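Local coordinates for PKS_KS domain-containing protein (Photorhabdus luminescens subsp. laumondii, PDB 6SMO) that probably joins acyl units as a 3-oxoacyl-[acyl-carrier-protein] synthase-type ketosynthase and carries a pentaoxo-dodecanal chain in its pocket, at residues Ile395-Pro400 with Leu406-Asn411; Tyr328-Gly333 with Ala376-Ala381; Ala170-Ala175 with Met182-Ile187. All coordinates share one frame; numbering follows the deposited sequence.

Interaction 1: residues Ile395-Pro400 with Leu406-Asn411; sequences INYQTP and LDYIPN
Ile395 and Asn411 bring the two irregular segments together, their CA atoms 4.2 Å apart, and from there the chains spread, with the CA atoms of Tyr397 and Pro410 already 5.6 Å apart. The side chain of Asn411 fastens this meeting point. Its CG stands anti to the carbonyl carbon, beside the backbone N (chi1 -56°), which directs the amide across to 395-397. There OD1 accepts a hydrogen bond from Tyr397 N at 3.2 Å, with an N-H...O angle of 154°; the donor lies in the amide plane, on a lone pair. A water that accepts from Asn396 N at 2.7 Å adds a weak bond to the same OD1. The Asn396 side chain starts away from 406-411, and its ND2 bonds to Thr248 O. Next along, the side chains of Tyr397 and Pro410 lie alongside one another and point the same way, Pro410 CB resting 3.5 Å from Tyr397 CG. Further out, Tyr397 CE1 comes within 4.2 Å of Tyr408 CD2. An Asx turn shapes 407-409: Asp407 OD1 receives Ile409 N at 3.1 Å. Both segments belong to the excursion between strands 390-391 and 414-415, which pair as a small antiparallel sheet. Tyr408 stacks on Phe251 and bonds through OH to Ser344 of helix 337-350, while Leu406 and Ile409 pack on strand 360-361, the outermost strand at one end of the main sheet within this chain.

Interaction 2: residues Tyr328-Gly333 with Ala376-Ala381; sequences YISAHG and AIESVA
Glu378 reaches from helix 372-388 toward the end of strand 326-330, where Ser330 points back at it and His332 starts off in the other direction. The glutamate leaves the helix with CG beside its backbone N (chi1 -74°) and runs on extended, carrying the carboxylate past Ser330, whose OG is 4.3 Å from Glu378 CB, to the turn beyond the strand. Glu378 OE1 ends 3.5 Å from Ala331 O, two acceptors merely near each other. The imidazole of His332 is linked to the carboxylate through a water, which donates to Glu378 OE1 at 2.9 Å and accepts a weak bond from His332 ND1 at 3.3 Å. The ring also meets His369, a residue of the ligand pocket, with the planes steeply inclined, and the His332 side chain is about 6 Å from the bound polyketone. This is consistent with the Cys-His-His site of ketosynthases, Cys191 being the pocket cysteine. Lys364 NZ forms a salt bridge with Glu378 OE2 and a hydrogen bond to His332 O, and Lys423 adds a long, weak ion pair at OE1. The Lys364 ammonium thus ties the helix to the turn, and the two lysines probably offset the buried negative charge.

Interaction 3: residues Ala170-Ala175 with Met182-Ile187; sequences AATSVA and MSVSNI
Val184 O is gripped from outside the chain by two donors, His362 NE2 and Gln164 NE2 of the neighbouring subunit, while its methyls pack on Ala171 and Ala175 and the side chain also touches Phe251 of that subunit. In the thiolase-type fold of this ketosynthase, helix 169-178 lies on the crossover from strand 123-128 to the short parallel strand 184-185, and the contact is where that helix packs on the strand it leads to. The strand is outermost in the sheet of this chain and also takes part in the subunit interface: Asn186 N bonds to Thr157 OG1 of the neighbouring subunit, and Ser183 OG to Asp249 and Tyr168 of that same subunit. Toward the helix the side-chain contacts are apolar, alanine methyls against valine methyls. Val184 has CG1 anti to its backbone N (chi1 175°), which spreads the two methyls across successive turns. CG1 lies against the first turn, 3.7 Å from Ala171 O and 3.8 Å from Ala171 CB. Beside it, Ala171 CB also touches the backbone, at 3.7 Å from Ser185 O. Thr172 OG1 turns back to Ser168 O. One turn on, Val184 CG2 meets the methyl CB of Ala175 at 3.6 Å.

In the fold
From the N terminus, interaction 3 comes first, closing across the six residues 176-181, which hold the end of helix 169-178 and the turn toward strand 184-185. Interaction 2 follows and spans 42 residues, including helix 337-350, strand 360-361 and helix 364-367; it ties strand 326-330 to helix 372-388 near the centre of the chain. Interaction 1 closes last, across five loop residues, folding the loop between strands 390-391 and 414-415 back on itself beside strand 360-361. The three run in series, neither nesting nor crossing. Interactions 3 and 2 reach the same mixed sheet, far apart in its strand order. Interaction 1 lies across the chain's centre from interaction 3, their centres 38 Å apart.

Interaction 1: residues Ile395-Pro400 with Leu406-Asn411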
loop_
_atom_site.group_PDB
_atom_site.type_symbol
_atom_site.label_atom_id
_atom_site.label_comp_id
_atom_site.label_asym_id
_atom_site.label_seq_id
_atom_site.Cartn_x
_atom_site.Cartn_y
_atom_site.Cartn_z
ATOM N N ILE B 395 -10.744 15.744 21.140
ATOM C CA ILE B 395 -10.981 17.208 21.325
ATOM C C ILE B 395 -11.886 17.722 20.197
ATOM O O ILE B 395 -12.134 16.965 19.236
ATOM C CB ILE B 395 -9.658 17.999 21.412
ATOM C CG1 ILE B 395 -8.865 17.977 20.101
ATOM C CG2 ILE B 395 -8.821 17.510 22.584
ATOM C CD1 ILE B 395 -7.893 19.126 19.957
ATOM N N ASN B 396 -12.360 18.965 20.336
ATOM C CA ASN B 396 -13.219 19.680 19.351
ATOM C C ASN B 396 -14.583 18.984 19.248
ATOM O O ASN B 396 -15.220 19.100 18.181
ATOM C CB ASN B 396 -12.540 19.786 17.983
ATOM C CG ASN B 396 -11.109 20.276 18.066
ATOM O OD1 ASN B 396 -10.772 21.080 18.933
ATOM N ND2 ASN B 396 -10.264 19.803 17.166
ATOM N N TYR B 397 -15.025 18.306 20.315
ATOM C CA TYR B 397 -16.350 17.634 20.389
ATOM C C TYR B 397 -17.422 18.694 20.668
ATOM O O TYR B 397 -17.538 19.148 21.826
ATOM C CB TYR B 397 -16.363 16.521 21.439
ATOM C CG TYR B 397 -17.558 15.608 21.337
ATOM C CD1 TYR B 397 -17.563 14.538 20.456
ATOM C CD2 TYR B 397 -18.694 15.822 22.101
ATOM C CE1 TYR B 397 -18.659 13.696 20.346
ATOM C CE2 TYR B 397 -19.798 14.990 22.003
ATOM C CZ TYR B 397 -19.781 13.923 21.122
ATOM O OH TYR B 397 -20.864 13.097 21.020
ATOM N N GLN B 398 -18.169 19.076 19.629
ATOM C CA GLN B 398 -19.188 20.159 19.664
ATOM C C GLN B 398 -20.562 19.527 19.928
ATOM O O GLN B 398 -20.794 19.103 21.078
ATOM C CB GLN B 398 -19.108 20.976 18.372
ATOM C CG GLN B 398 -17.791 21.724 18.207
ATOM C CD GLN B 398 -17.546 22.156 16.782
ATOM O OE1 GLN B 398 -18.428 22.689 16.112
ATOM N NE2 GLN B 398 -16.333 21.927 16.303
ATOM N N THR B 399 -21.429 19.448 18.911
ATOM C CA THR B 399 -22.800 18.879 19.012
ATOM C C THR B 399 -22.716 17.359 18.893
ATOM O O THR B 399 -22.112 16.848 17.951
ATOM C CB THR B 399 -23.733 19.468 17.946
ATOM O OG1 THR B 399 -23.568 20.887 17.936
ATOM C CG2 THR B 399 -25.188 19.133 18.185
ATOM N N PRO B 400 -23.308 16.590 19.837
ATOM C CA PRO B 400 -23.301 15.129 19.752
ATOM C C PRO B 400 -24.204 14.611 18.620
ATOM O O PRO B 400 -25.332 15.060 18.523
ATOM C CB PRO B 400 -23.822 14.679 21.126
ATOM C CG PRO B 400 -24.672 15.838 21.603
ATOM C CD PRO B 400 -24.010 17.078 21.036
ATOM N N LEU B 406 -21.764 6.433 21.250
ATOM C CA LEU B 406 -20.841 5.701 22.162
ATOM C C LEU B 406 -20.039 6.723 22.978
ATOM O O LEU B 406 -20.154 7.930 22.691
ATOM C CB LEU B 406 -19.911 4.800 21.341
ATOM C CG LEU B 406 -20.591 3.679 20.554
ATOM C CD1 LEU B 406 -19.654 3.113 19.498
ATOM C CD2 LEU B 406 -21.077 2.575 21.480
ATOM N N ASP B 407 -19.265 6.252 23.961
ATOM C CA ASP B 407 -18.356 7.088 24.791
ATOM C C ASP B 407 -17.106 7.403 23.963
ATOM O O ASP B 407 -16.342 6.462 23.675
ATOM C CB ASP B 407 -18.011 6.385 26.109
ATOM C CG ASP B 407 -17.152 7.204 27.061
ATOM O OD1 ASP B 407 -16.808 8.353 26.711
ATOM O OD2 ASP B 407 -16.834 6.685 28.149
ATOM N N TYR B 408 -16.911 8.675 23.594
ATOM C CA TYR B 408 -15.801 9.146 22.723
ATOM C C TYR B 408 -14.796 9.990 23.520
ATOM O O TYR B 408 -13.870 10.544 22.891
ATOM C CB TYR B 408 -16.354 9.913 21.520
ATOM C CG TYR B 408 -17.264 9.093 20.643
ATOM C CD1 TYR B 408 -16.804 7.946 20.013
ATOM C CD2 TYR B 408 -18.587 9.453 20.446
ATOM C CE1 TYR B 408 -17.636 7.178 19.213
ATOM C CE2 TYR B 408 -19.429 8.698 19.648
ATOM C CZ TYR B 408 -18.953 7.557 19.026
ATOM O OH TYR B 408 -19.779 6.809 18.239
ATOM N N ILE B 409 -14.954 10.070 24.847
ATOM C CA ILE B 409 -14.009 10.762 25.776
ATOM C C ILE B 409 -13.810 12.196 25.287
ATOM O O ILE B 409 -12.707 12.575 24.895
ATOM C CB ILE B 409 -12.672 9.995 25.864
ATOM C CG1 ILE B 409 -12.877 8.478 25.932
ATOM C CG2 ILE B 409 -11.832 10.495 27.030
ATOM C CD1 ILE B 409 -11.826 7.701 25.182
ATOM N N PRO B 410 -14.871 13.035 25.280
ATOM C CA PRO B 410 -14.799 14.356 24.656
ATOM C C PRO B 410 -14.028 15.401 25.479
ATOM O O PRO B 410 -14.376 15.615 26.627
ATOM C CB PRO B 410 -16.279 14.746 24.524
ATOM C CG PRO B 410 -16.949 14.060 25.695
ATOM C CD PRO B 410 -16.194 12.757 25.864
ATOM N N ASN B 411 -12.988 15.990 24.875
ATOM C CA ASN B 411 -12.324 17.255 25.298
ATOM C C ASN B 411 -11.326 16.994 26.436
ATOM O O ASN B 411 -10.147 17.361 26.260
ATOM C CB ASN B 411 -13.353 18.337 25.644
ATOM C CG ASN B 411 -14.306 18.625 24.502
ATOM O OD1 ASN B 411 -13.944 18.492 23.334
ATOM N ND2 ASN B 411 -15.527 19.017 24.826
HETATM O O HOH W 1 -11.788 20.944 22.126
#

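Interaction 2: residues Tyr328-Gly333 with Ala376-Ala381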
loop_
_atom_site.group_PDB
_atom_site.type_symbol
_atom_site.label_atom_id
_atom_site.label_comp_id
_atom_site.label_asym_id
_atom_site.label_seq_id
_atom_site.Cartn_x
_atom_site.Cartn_y
_atom_site.Cartn_z
ATOM N N TYR B 328 -11.059 -0.767 25.918
ATOM C CA TYR B 328 -10.550 0.467 25.261
ATOM C C TYR B 328 -10.308 0.211 23.767
ATOM O O TYR B 328 -9.814 -0.877 23.413
ATOM C CB TYR B 328 -9.269 0.967 25.933
ATOM C CG TYR B 328 -8.595 2.085 25.179
ATOM C CD1 TYR B 328 -9.185 3.335 25.081
ATOM C CD2 TYR B 328 -7.389 1.885 24.526
ATOM C CE1 TYR B 328 -8.586 4.365 24.373
ATOM C CE2 TYR B 328 -6.777 2.905 23.815
ATOM C CZ TYR B 328 -7.376 4.149 23.737
ATOM O OH TYR B 328 -6.773 5.152 23.035
ATOM N N ILE B 329 -10.646 1.196 22.927
ATOM C CA ILE B 329 -10.510 1.144 21.439
ATOM C C ILE B 329 -9.882 2.458 20.955
ATOM O O ILE B 329 -10.472 3.523 21.214
ATOM C CB ILE B 329 -11.879 0.882 20.772
ATOM C CG1 ILE B 329 -12.495 -0.447 21.221
ATOM C CG2 ILE B 329 -11.769 0.956 19.255
ATOM C CD1 ILE B 329 -13.993 -0.526 21.040
ATOM N N SER B 330 -8.727 2.378 20.286
ATOM C CA SER B 330 -8.074 3.500 19.560
ATOM C C SER B 330 -8.583 3.518 18.114
ATOM O O SER B 330 -7.903 2.950 17.238
ATOM C CB SER B 330 -6.570 3.390 19.613
ATOM O OG SER B 330 -5.960 4.412 18.837
ATOM N N ALA B 331 -9.742 4.139 17.876
ATOM C CA ALA B 331 -10.443 4.134 16.570
ATOM C C ALA B 331 -9.667 4.979 15.553
ATOM O O ALA B 331 -8.888 5.858 15.975
ATOM C CB ALA B 331 -11.858 4.631 16.727
ATOM N N HIS B 332 -9.943 4.727 14.272
ATOM C CA HIS B 332 -9.326 5.443 13.129
ATOM C C HIS B 332 -9.724 6.916 13.197
ATOM O O HIS B 332 -8.824 7.749 13.116
ATOM C CB HIS B 332 -9.795 4.763 11.840
ATOM C CG HIS B 332 -9.249 5.344 10.587
ATOM N ND1 HIS B 332 -8.012 5.029 10.121
ATOM C CD2 HIS B 332 -9.782 6.198 9.699
ATOM C CE1 HIS B 332 -7.793 5.675 9.003
ATOM N NE2 HIS B 332 -8.860 6.396 8.725
ATOM N N GLY B 333 -11.021 7.194 13.382
ATOM C CA GLY B 333 -11.565 8.550 13.606
ATOM C C GLY B 333 -11.079 9.640 12.666
ATOM O O GLY B 333 -10.524 10.605 13.183
ATOM N N ALA B 376 0.596 4.416 12.696
ATOM C CA ALA B 376 1.853 4.245 13.463
ATOM C C ALA B 376 1.893 5.228 14.639
ATOM O O ALA B 376 2.219 4.788 15.757
ATOM C CB ALA B 376 3.042 4.428 12.552
ATOM N N ILE B 377 1.572 6.504 14.393
ATOM C CA ILE B 377 1.584 7.592 15.420
ATOM C C ILE B 377 0.560 7.247 16.512
ATOM O O ILE B 377 0.891 7.416 17.702
ATOM C CB ILE B 377 1.320 8.974 14.783
ATOM C CG1 ILE B 377 2.427 9.373 13.803
ATOM C CG2 ILE B 377 1.127 10.039 15.855
ATOM C CD1 ILE B 377 2.015 10.429 12.804
ATOM N N GLU B 378 -0.631 6.785 16.117
ATOM C CA GLU B 378 -1.714 6.346 17.042
ATOM C C GLU B 378 -1.290 5.062 17.766
ATOM O O GLU B 378 -1.691 4.891 18.931
ATOM C CB GLU B 378 -3.023 6.126 16.281
ATOM C CG GLU B 378 -3.712 7.412 15.866
ATOM C CD GLU B 378 -4.791 7.241 14.810
ATOM O OE1 GLU B 378 -5.552 6.255 14.894
ATOM O OE2 GLU B 378 -4.866 8.094 13.900
ATOM N N SER B 379 -0.526 4.191 17.095
ATOM C CA SER B 379 0.044 2.939 17.663
ATOM C C SER B 379 1.104 3.273 18.722
ATOM O O SER B 379 1.176 2.539 19.727
ATOM C CB SER B 379 0.605 2.038 16.587
ATOM O OG SER B 379 -0.432 1.315 15.941
ATOM N N VAL B 380 1.897 4.329 18.502
ATOM C CA VAL B 380 2.887 4.854 19.492
ATOM C C VAL B 380 2.114 5.412 20.694
ATOM O O VAL B 380 2.488 5.087 21.838
ATOM C CB VAL B 380 3.821 5.915 18.872
ATOM C CG1 VAL B 380 4.594 6.688 19.931
ATOM C CG2 VAL B 380 4.781 5.300 17.864
ATOM N N ALA B 381 1.081 6.221 20.432
ATOM C CA ALA B 381 0.192 6.835 21.449
ATOM C C ALA B 381 -0.512 5.739 22.257
ATOM O O ALA B 381 -0.619 5.889 23.490
ATOM C CB ALA B 381 -0.807 7.746 20.778
HETATM O O HOH W 2 -5.408 5.191 12.148
#

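Interaction 3: residues Ala170-Ala175 with Met182-Ile187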
loop_
_atom_site.group_PDB
_atom_site.type_symbol
_atom_site.label_atom_id
_atom_site.label_comp_id
_atom_site.label_asym_id
_atom_site.label_seq_id
_atom_site.Cartn_x
_atom_site.Cartn_y
_atom_site.Cartn_z
ATOM N N ALA B 170 12.788 4.945 2.876
ATOM C CA ALA B 170 12.719 4.947 4.357
ATOM C C ALA B 170 13.162 3.585 4.909
ATOM O O ALA B 170 13.964 3.574 5.862
ATOM C CB ALA B 170 11.319 5.294 4.801
ATOM N N ALA B 171 12.661 2.489 4.328
ATOM C CA ALA B 171 12.898 1.096 4.781
ATOM C C ALA B 171 14.380 0.727 4.628
ATOM O O ALA B 171 14.953 0.186 5.593
ATOM C CB ALA B 171 12.014 0.143 4.012
ATOM N N THR B 172 14.971 1.009 3.463
ATOM C CA THR B 172 16.354 0.603 3.087
ATOM C C THR B 172 17.383 1.471 3.823
ATOM O O THR B 172 18.416 0.914 4.245
ATOM C CB THR B 172 16.559 0.662 1.569
ATOM O OG1 THR B 172 16.211 1.970 1.114
ATOM C CG2 THR B 172 15.741 -0.372 0.827
ATOM N N SER B 173 17.122 2.776 3.957
ATOM C CA SER B 173 18.013 3.759 4.631
ATOM C C SER B 173 18.186 3.385 6.108
ATOM O O SER B 173 19.331 3.453 6.603
ATOM C CB SER B 173 17.494 5.167 4.482
ATOM O OG SER B 173 17.502 5.570 3.121
ATOM N N VAL B 174 17.091 3.010 6.778
ATOM C CA VAL B 174 17.068 2.604 8.217
ATOM C C VAL B 174 17.763 1.243 8.361
ATOM O O VAL B 174 18.541 1.083 9.324
ATOM C CB VAL B 174 15.628 2.580 8.772
ATOM C CG1 VAL B 174 15.541 1.895 10.128
ATOM C CG2 VAL B 174 15.043 3.982 8.851
ATOM N N ALA B 175 17.491 0.309 7.443
ATOM C CA ALA B 175 18.097 -1.045 7.395
ATOM C C ALA B 175 19.619 -0.930 7.234
ATOM O O ALA B 175 20.340 -1.732 7.861
ATOM C CB ALA B 175 17.483 -1.850 6.276
ATOM N N MET B 182 17.660 -9.217 7.914
ATOM C CA MET B 182 16.359 -9.926 7.761
ATOM C C MET B 182 15.449 -9.100 6.840
ATOM O O MET B 182 15.756 -7.910 6.624
ATOM C CB MET B 182 15.691 -10.128 9.127
ATOM C CG MET B 182 14.366 -10.879 9.100
ATOM S SD MET B 182 14.457 -12.483 8.269
ATOM C CE MET B 182 12.736 -12.726 7.834
ATOM N N SER B 183 14.394 -9.723 6.303
ATOM C CA SER B 183 13.371 -9.128 5.397
ATOM C C SER B 183 13.214 -7.622 5.636
ATOM O O SER B 183 12.847 -7.235 6.765
ATOM C CB SER B 183 12.045 -9.827 5.562
ATOM O OG SER B 183 11.016 -9.132 4.869
ATOM N N VAL B 184 13.471 -6.815 4.600
ATOM C CA VAL B 184 13.138 -5.360 4.533
ATOM C C VAL B 184 12.000 -5.192 3.519
ATOM O O VAL B 184 12.193 -5.584 2.352
ATOM C CB VAL B 184 14.369 -4.511 4.157
ATOM C CG1 VAL B 184 14.018 -3.042 3.973
ATOM C CG2 VAL B 184 15.486 -4.664 5.179
ATOM N N SER B 185 10.858 -4.646 3.952
ATOM C CA SER B 185 9.617 -4.529 3.144
ATOM C C SER B 185 9.053 -3.107 3.225
ATOM O O SER B 185 9.344 -2.403 4.214
ATOM C CB SER B 185 8.591 -5.546 3.579
ATOM O OG SER B 185 8.212 -5.339 4.932
ATOM N N ASN B 186 8.261 -2.751 2.214
ATOM C CA ASN B 186 7.527 -1.466 2.136
ATOM C C ASN B 186 6.084 -1.781 1.740
ATOM O O ASN B 186 5.835 -2.008 0.562
ATOM C CB ASN B 186 8.157 -0.460 1.171
ATOM C CG ASN B 186 7.290 0.761 0.960
ATOM O OD1 ASN B 186 7.106 1.206 -0.159
ATOM N ND2 ASN B 186 6.744 1.303 2.028
ATOM N N ILE B 187 5.194 -1.870 2.723
ATOM C CA ILE B 187 3.753 -2.113 2.449
ATOM C C ILE B 187 3.144 -0.748 2.134
ATOM O O ILE B 187 3.373 0.170 2.903
ATOM C CB ILE B 187 3.099 -2.819 3.651
ATOM C CG1 ILE B 187 3.682 -4.220 3.834
ATOM C CG2 ILE B 187 1.592 -2.857 3.506
ATOM C CD1 ILE B 187 3.203 -4.934 5.059
#